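Uncharacterized protein (Sinorhizobium meliloti, PDB 4DNH) is of unknown function but folds as a TIM barrel and may be an enzyme related to dihydrodipicolinate synthase. Local coordinates at residues F258-L263 / P307-S312; F33-F38 / H271-L276. All blocks are in the same frame, centred on the assembly; numbering follows the deposited sequence.

Both contacts are largely buried, but they sit in different layers of the barrel. Interaction 2 is within the wall, where residues 33-38 and 271-276 join the first and last strands through regular backbone hydrogen bonds. Interaction 1 lies outside the wall, where the helix after the seventh strand meets a later helix, and side chains do the work: one tyrosine hydroxyl, with apolar packing beside it. At its solvent-facing end interaction 2 adds an arginine-histidine stack. The two contacts adjoin, their centres about 14 Å apart: Leu263 O probably accepts a hydrogen bond from Ser272 N, and Tyr260 packs through CB on Leu276.

Interaction 1 of 2, residues F258-L263 / P307-S312; sequences FNYAEL and PTVPLS
Tyr260 begins the helix that follows the seventh strand of the TIM barrel, and it reaches from there to Thr308, Val309 and Ser312 on a helix beyond the eighth. Its hydroxyl donates a short hydrogen bond, OH of Tyr260 to OG1 of Thr308, 2.5 Å long, and OG1 meets the tyrosine at its edge, in the plane of the ring. Thr308 OG1 is also bonded to the carbonyl of Leu305, so the buried hydroxyl of the tyrosine ends on a group that is itself held. CG of Tyr260 lies between the backbone N and the carbonyl carbon (chi1 56°), a setting hard to accommodate inside a helix but possible in its first residue. The contact ties the outer helical layer of the barrel to helix 308-315, with Ile278 and Phe279 of helix 278-281 also packed on the tyrosine. Val309 slides past the ring in the opposite direction, its CG2 3.9 Å from CZ of Tyr260 and 4.1 Å from CB of Ala261; a small alanine suits this close approach. Ser312 stands obliquely by the ring, OG 3.6 Å from CE1 of Tyr260, but that hydroxyl spends its hydrogen bond on the carbonyl of Asp257, binding the loop before the helix. CG1 of Val309 packs 3.9 Å from the carbonyl O of Phe258, whose hydrogen bond comes from NE of Arg313. A phenylalanine in place of Tyr260 would probably leave Thr308 OG1 without its donor and the two helices without this polar link.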
loop_
_atom_site.group_PDB
_atom_site.type_symbol
_atom_site.label_atom_id
_atom_site.label_comp_id
_atom_site.label_asym_id
_atom_site.label_seq_id
_atom_site.Cartn_x
_atom_site.Cartn_y
_atom_site.Cartn_z
ATOM N N PHE A 258 8.191 -1.762 -7.331
ATOM C CA PHE A 258 9.360 -2.332 -8.017
ATOM C C PHE A 258 10.477 -1.313 -8.208
ATOM O O PHE A 258 11.651 -1.680 -8.300
ATOM C CB PHE A 258 8.960 -2.874 -9.384
ATOM C CG PHE A 258 8.629 -4.329 -9.390
ATOM C CD1 PHE A 258 7.468 -4.795 -8.783
ATOM C CD2 PHE A 258 9.466 -5.237 -10.035
ATOM C CE1 PHE A 258 7.155 -6.142 -8.793
ATOM C CE2 PHE A 258 9.159 -6.591 -10.057
ATOM C CZ PHE A 258 8.002 -7.039 -9.431
ATOM N N ASN A 259 10.099 -0.034 -8.241
ATOM C CA ASN A 259 10.963 1.054 -8.709
ATOM C C ASN A 259 11.020 2.317 -7.855
ATOM O O ASN A 259 11.583 3.332 -8.285
ATOM C CB ASN A 259 10.521 1.419 -10.106
ATOM C CG ASN A 259 10.772 0.298 -11.075
ATOM O OD1 ASN A 259 11.901 -0.167 -11.199
ATOM N ND2 ASN A 259 9.717 -0.183 -11.727
ATOM N N TYR A 260 10.455 2.236 -6.650
ATOM C CA TYR A 260 10.350 3.357 -5.713
ATOM C C TYR A 260 11.642 4.148 -5.429
ATOM O O TYR A 260 11.616 5.382 -5.390
ATOM C CB TYR A 260 9.710 2.886 -4.401
ATOM C CG TYR A 260 10.413 1.730 -3.713
ATOM C CD1 TYR A 260 10.183 0.406 -4.103
ATOM C CD2 TYR A 260 11.293 1.959 -2.649
ATOM C CE1 TYR A 260 10.828 -0.650 -3.470
ATOM C CE2 TYR A 260 11.944 0.912 -2.008
ATOM C CZ TYR A 260 11.711 -0.395 -2.420
ATOM O OH TYR A 260 12.364 -1.441 -1.775
ATOM N N ALA A 261 12.761 3.462 -5.225
ATOM C CA ALA A 261 14.017 4.159 -4.921
ATOM C C ALA A 261 14.406 5.125 -6.042
ATOM O O ALA A 261 14.660 6.304 -5.776
ATOM C CB ALA A 261 15.141 3.173 -4.631
ATOM N N GLU A 262 14.412 4.619 -7.286
ATOM C CA GLU A 262 14.725 5.405 -8.479
ATOM C C GLU A 262 13.769 6.578 -8.660
ATOM O O GLU A 262 14.202 7.694 -8.984
ATOM C CB GLU A 262 14.710 4.527 -9.742
ATOM C CG GLU A 262 15.111 5.277 -11.010
ATOM C CD GLU A 262 14.832 4.518 -12.306
ATOM O OE1 GLU A 262 14.854 3.265 -12.291
ATOM O OE2 GLU A 262 14.607 5.181 -13.355
ATOM N N LEU A 263 12.478 6.319 -8.463
ATOM C CA LEU A 263 11.442 7.325 -8.685
ATOM C C LEU A 263 11.392 8.397 -7.600
ATOM O O LEU A 263 11.245 9.585 -7.919
ATOM C CB LEU A 263 10.073 6.662 -8.854
ATOM C CG LEU A 263 9.941 5.642 -9.995
ATOM C CD1 LEU A 263 8.726 4.753 -9.787
ATOM C CD2 LEU A 263 9.870 6.355 -11.329
ATOM N N PRO A 307 19.163 -2.095 -1.127
ATOM C CA PRO A 307 19.064 -3.492 -0.648
ATOM C C PRO A 307 17.622 -4.016 -0.395
ATOM O O PRO A 307 17.364 -5.226 -0.441
ATOM C CB PRO A 307 19.876 -3.456 0.657
ATOM C CG PRO A 307 20.848 -2.325 0.456
ATOM C CD PRO A 307 20.006 -1.285 -0.222
ATOM N N THR A 308 16.693 -3.109 -0.140
ATOM C CA THR A 308 15.312 -3.492 0.041
ATOM C C THR A 308 14.657 -3.830 -1.289
ATOM O O THR A 308 13.749 -4.656 -1.344
ATOM C CB THR A 308 14.504 -2.365 0.709
ATOM O OG1 THR A 308 14.358 -1.282 -0.220
ATOM C CG2 THR A 308 15.196 -1.879 1.991
ATOM N N VAL A 309 15.114 -3.185 -2.356
ATOM C CA VAL A 309 14.496 -3.312 -3.670
ATOM C C VAL A 309 14.347 -4.778 -4.125
ATOM O O VAL A 309 13.273 -5.165 -4.593
ATOM C CB VAL A 309 15.216 -2.422 -4.719
ATOM C CG1 VAL A 309 14.752 -2.748 -6.136
ATOM C CG2 VAL A 309 15.008 -0.943 -4.390
ATOM N N PRO A 310 15.407 -5.602 -3.971
ATOM C CA PRO A 310 15.201 -6.994 -4.368
ATOM C C PRO A 310 14.115 -7.665 -3.520
ATOM O O PRO A 310 13.306 -8.404 -4.055
ATOM C CB PRO A 310 16.573 -7.645 -4.127
ATOM C CG PRO A 310 17.534 -6.531 -4.247
ATOM C CD PRO A 310 16.831 -5.320 -3.695
ATOM N N LEU A 311 14.109 -7.395 -2.215
ATOM C CA LEU A 311 13.105 -7.912 -1.297
ATOM C C LEU A 311 11.717 -7.502 -1.767
ATOM O O LEU A 311 10.812 -8.331 -1.859
ATOM C CB LEU A 311 13.366 -7.395 0.115
ATOM C CG LEU A 311 12.194 -7.478 1.107
ATOM C CD1 LEU A 311 11.887 -8.919 1.504
ATOM C CD2 LEU A 311 12.497 -6.611 2.329
ATOM N N SER A 312 11.556 -6.226 -2.077
ATOM C CA SER A 312 10.297 -5.745 -2.596
ATOM C C SER A 312 9.832 -6.447 -3.896
ATOM O O SER A 312 8.685 -6.864 -4.004
ATOM C CB SER A 312 10.386 -4.244 -2.831
ATOM O OG SER A 312 9.073 -3.731 -2.917
#

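Interaction 2 of 2, residues F33-F38 / H271-L276; sequences FSRVAF and HSDALL
Val36 N donates a nearly straight hydrogen bond to OD1 of Asp273 (2.7 Å, 165° at the hydrogen) and comes to the carboxylate from above its plane. The other oxygen, OD2, forms a salt bridge with Arg251 of strand 251-254, so the aspartate is held from both flanking chains. OD1 takes the place of the carbonyl of Ser272, one residue earlier, in the parallel pattern. From there the pairing is regular: Ala274 N bonds to Val36 O at 3.0 Å, Phe38 N to Ala274 O at 2.7 Å, and Leu276 N to Phe38 O at 3.1 Å. These bonds between parallel strands close the eight-stranded TIM barrel, joining strand 273-276 back to strand 37-40. Before the strands begin, Arg35 lays its guanidinium flat on the His271 ring, centres 3.4 Å apart and planes 10° from parallel, with NH1 over the middle of the ring. A bend at chi2 (-75°) brings CD of Arg35 to 3.6 Å from Ser272 O, while NE bonds to the carbonyl of Ile264 and NH1 to that of Ser34, which fixes the rotation of the flat group. Ala37 and Ala274 meet through their CB atoms on the outer face, small enough for Leu290 and Ile264 of the surrounding helices to press in. On the inner face, Phe38 CB packs against CG of Leu275 at 3.7 Å, bulky apolar groups suited to filling the barrel.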
loop_
_atom_site.group_PDB
_atom_site.type_symbol
_atom_site.label_atom_id
_atom_site.label_comp_id
_atom_site.label_asym_id
_atom_site.label_seq_id
_atom_site.Cartn_x
_atom_site.Cartn_y
_atom_site.Cartn_z
ATOM N N PHE A 33 12.117 14.963 6.372
ATOM C CA PHE A 33 12.086 14.475 4.986
ATOM C C PHE A 33 11.904 15.607 3.980
ATOM O O PHE A 33 11.352 16.665 4.302
ATOM C CB PHE A 33 10.956 13.456 4.756
ATOM C CG PHE A 33 10.883 12.354 5.776
ATOM C CD1 PHE A 33 12.005 11.956 6.500
ATOM C CD2 PHE A 33 9.685 11.688 5.985
ATOM C CE1 PHE A 33 11.928 10.937 7.434
ATOM C CE2 PHE A 33 9.602 10.663 6.905
ATOM C CZ PHE A 33 10.727 10.284 7.631
ATOM N N SER A 34 12.358 15.358 2.755
ATOM C CA SER A 34 12.123 16.250 1.634
ATOM C C SER A 34 11.118 15.619 0.683
ATOM O O SER A 34 11.062 15.984 -0.495
ATOM C CB SER A 34 13.434 16.542 0.897
ATOM O OG SER A 34 14.040 15.359 0.412
ATOM N N ARG A 35 10.348 14.656 1.197
ATOM C CA ARG A 35 9.289 13.997 0.439
ATOM C C ARG A 35 8.064 13.829 1.318
ATOM O O ARG A 35 8.193 13.795 2.539
ATOM C CB ARG A 35 9.741 12.611 -0.018
ATOM C CG ARG A 35 10.930 12.587 -0.966
ATOM C CD ARG A 35 10.545 13.009 -2.367
ATOM N NE ARG A 35 11.703 13.003 -3.258
ATOM C CZ ARG A 35 12.513 14.042 -3.439
ATOM N NH1 ARG A 35 12.299 15.183 -2.796
ATOM N NH2 ARG A 35 13.544 13.938 -4.264
ATOM N N VAL A 36 6.889 13.711 0.691
ATOM C CA VAL A 36 5.655 13.256 1.356
ATOM C C VAL A 36 5.429 11.751 1.136
ATOM O O VAL A 36 5.094 11.306 0.026
ATOM C CB VAL A 36 4.421 14.042 0.870
ATOM C CG1 VAL A 36 3.161 13.566 1.587
ATOM C CG2 VAL A 36 4.625 15.531 1.095
ATOM N N ALA A 37 5.603 10.976 2.206
ATOM C CA ALA A 37 5.619 9.518 2.135
ATOM C C ALA A 37 4.547 8.915 3.006
ATOM O O ALA A 37 4.498 9.190 4.206
ATOM C CB ALA A 37 6.972 8.992 2.565
ATOM N N PHE A 38 3.702 8.080 2.396
ATOM C CA PHE A 38 2.704 7.286 3.099
ATOM C C PHE A 38 3.074 5.823 2.991
ATOM O O PHE A 38 3.532 5.359 1.940
ATOM C CB PHE A 38 1.354 7.372 2.396
ATOM C CG PHE A 38 0.632 8.671 2.576
ATOM C CD1 PHE A 38 0.829 9.718 1.686
ATOM C CD2 PHE A 38 -0.307 8.817 3.581
ATOM C CE1 PHE A 38 0.133 10.908 1.834
ATOM C CE2 PHE A 38 -1.009 10.000 3.723
ATOM C CZ PHE A 38 -0.786 11.049 2.854
ATOM N N HIS A 271 10.978 14.625 -9.307
ATOM C CA HIS A 271 10.938 13.444 -8.469
ATOM C C HIS A 271 9.510 13.032 -8.262
ATOM O O HIS A 271 8.591 13.709 -8.741
ATOM C CB HIS A 271 11.667 13.681 -7.145
ATOM C CG HIS A 271 11.210 14.910 -6.389
ATOM N ND1 HIS A 271 10.027 14.972 -5.742
ATOM C CD2 HIS A 271 11.852 16.134 -6.155
ATOM C CE1 HIS A 271 9.903 16.178 -5.149
ATOM N NE2 HIS A 271 11.023 16.887 -5.400
ATOM N N SER A 272 9.294 11.902 -7.593
ATOM C CA SER A 272 7.958 11.622 -7.070
ATOM C C SER A 272 7.951 11.380 -5.567
ATOM O O SER A 272 8.970 11.003 -4.977
ATOM C CB SER A 272 7.211 10.512 -7.840
ATOM O OG SER A 272 8.064 9.514 -8.354
ATOM N N ASP A 273 6.790 11.643 -4.965
ATOM C CA ASP A 273 6.520 11.328 -3.570
ATOM C C ASP A 273 6.128 9.845 -3.438
ATOM O O ASP A 273 6.397 9.057 -4.344
ATOM C CB ASP A 273 5.454 12.283 -3.028
ATOM C CG ASP A 273 5.979 13.708 -2.864
ATOM O OD1 ASP A 273 6.904 13.905 -2.041
ATOM O OD2 ASP A 273 5.473 14.627 -3.555
ATOM N N ALA A 274 5.520 9.447 -2.326
ATOM C CA ALA A 274 5.357 8.020 -2.062
ATOM C C ALA A 274 4.090 7.648 -1.322
ATOM O O ALA A 274 3.720 8.271 -0.339
ATOM C CB ALA A 274 6.566 7.479 -1.319
ATOM N N LEU A 275 3.432 6.614 -1.818
ATOM C CA LEU A 275 2.286 6.012 -1.162
ATOM C C LEU A 275 2.375 4.530 -1.536
ATOM O O LEU A 275 1.860 4.077 -2.572
ATOM C CB LEU A 275 0.995 6.668 -1.650
ATOM C CG LEU A 275 -0.276 6.497 -0.819
ATOM C CD1 LEU A 275 -1.342 7.393 -1.431
ATOM C CD2 LEU A 275 -0.735 5.038 -0.784
ATOM N N LEU A 276 3.059 3.792 -0.671
ATOM C CA LEU A 276 3.554 2.465 -0.996
ATOM C C LEU A 276 3.184 1.425 0.047
ATOM O O LEU A 276 3.334 1.656 1.253
ATOM C CB LEU A 276 5.083 2.513 -1.104
ATOM C CG LEU A 276 5.676 3.216 -2.321
ATOM C CD1 LEU A 276 7.126 3.587 -2.047
ATOM C CD2 LEU A 276 5.567 2.332 -3.550
#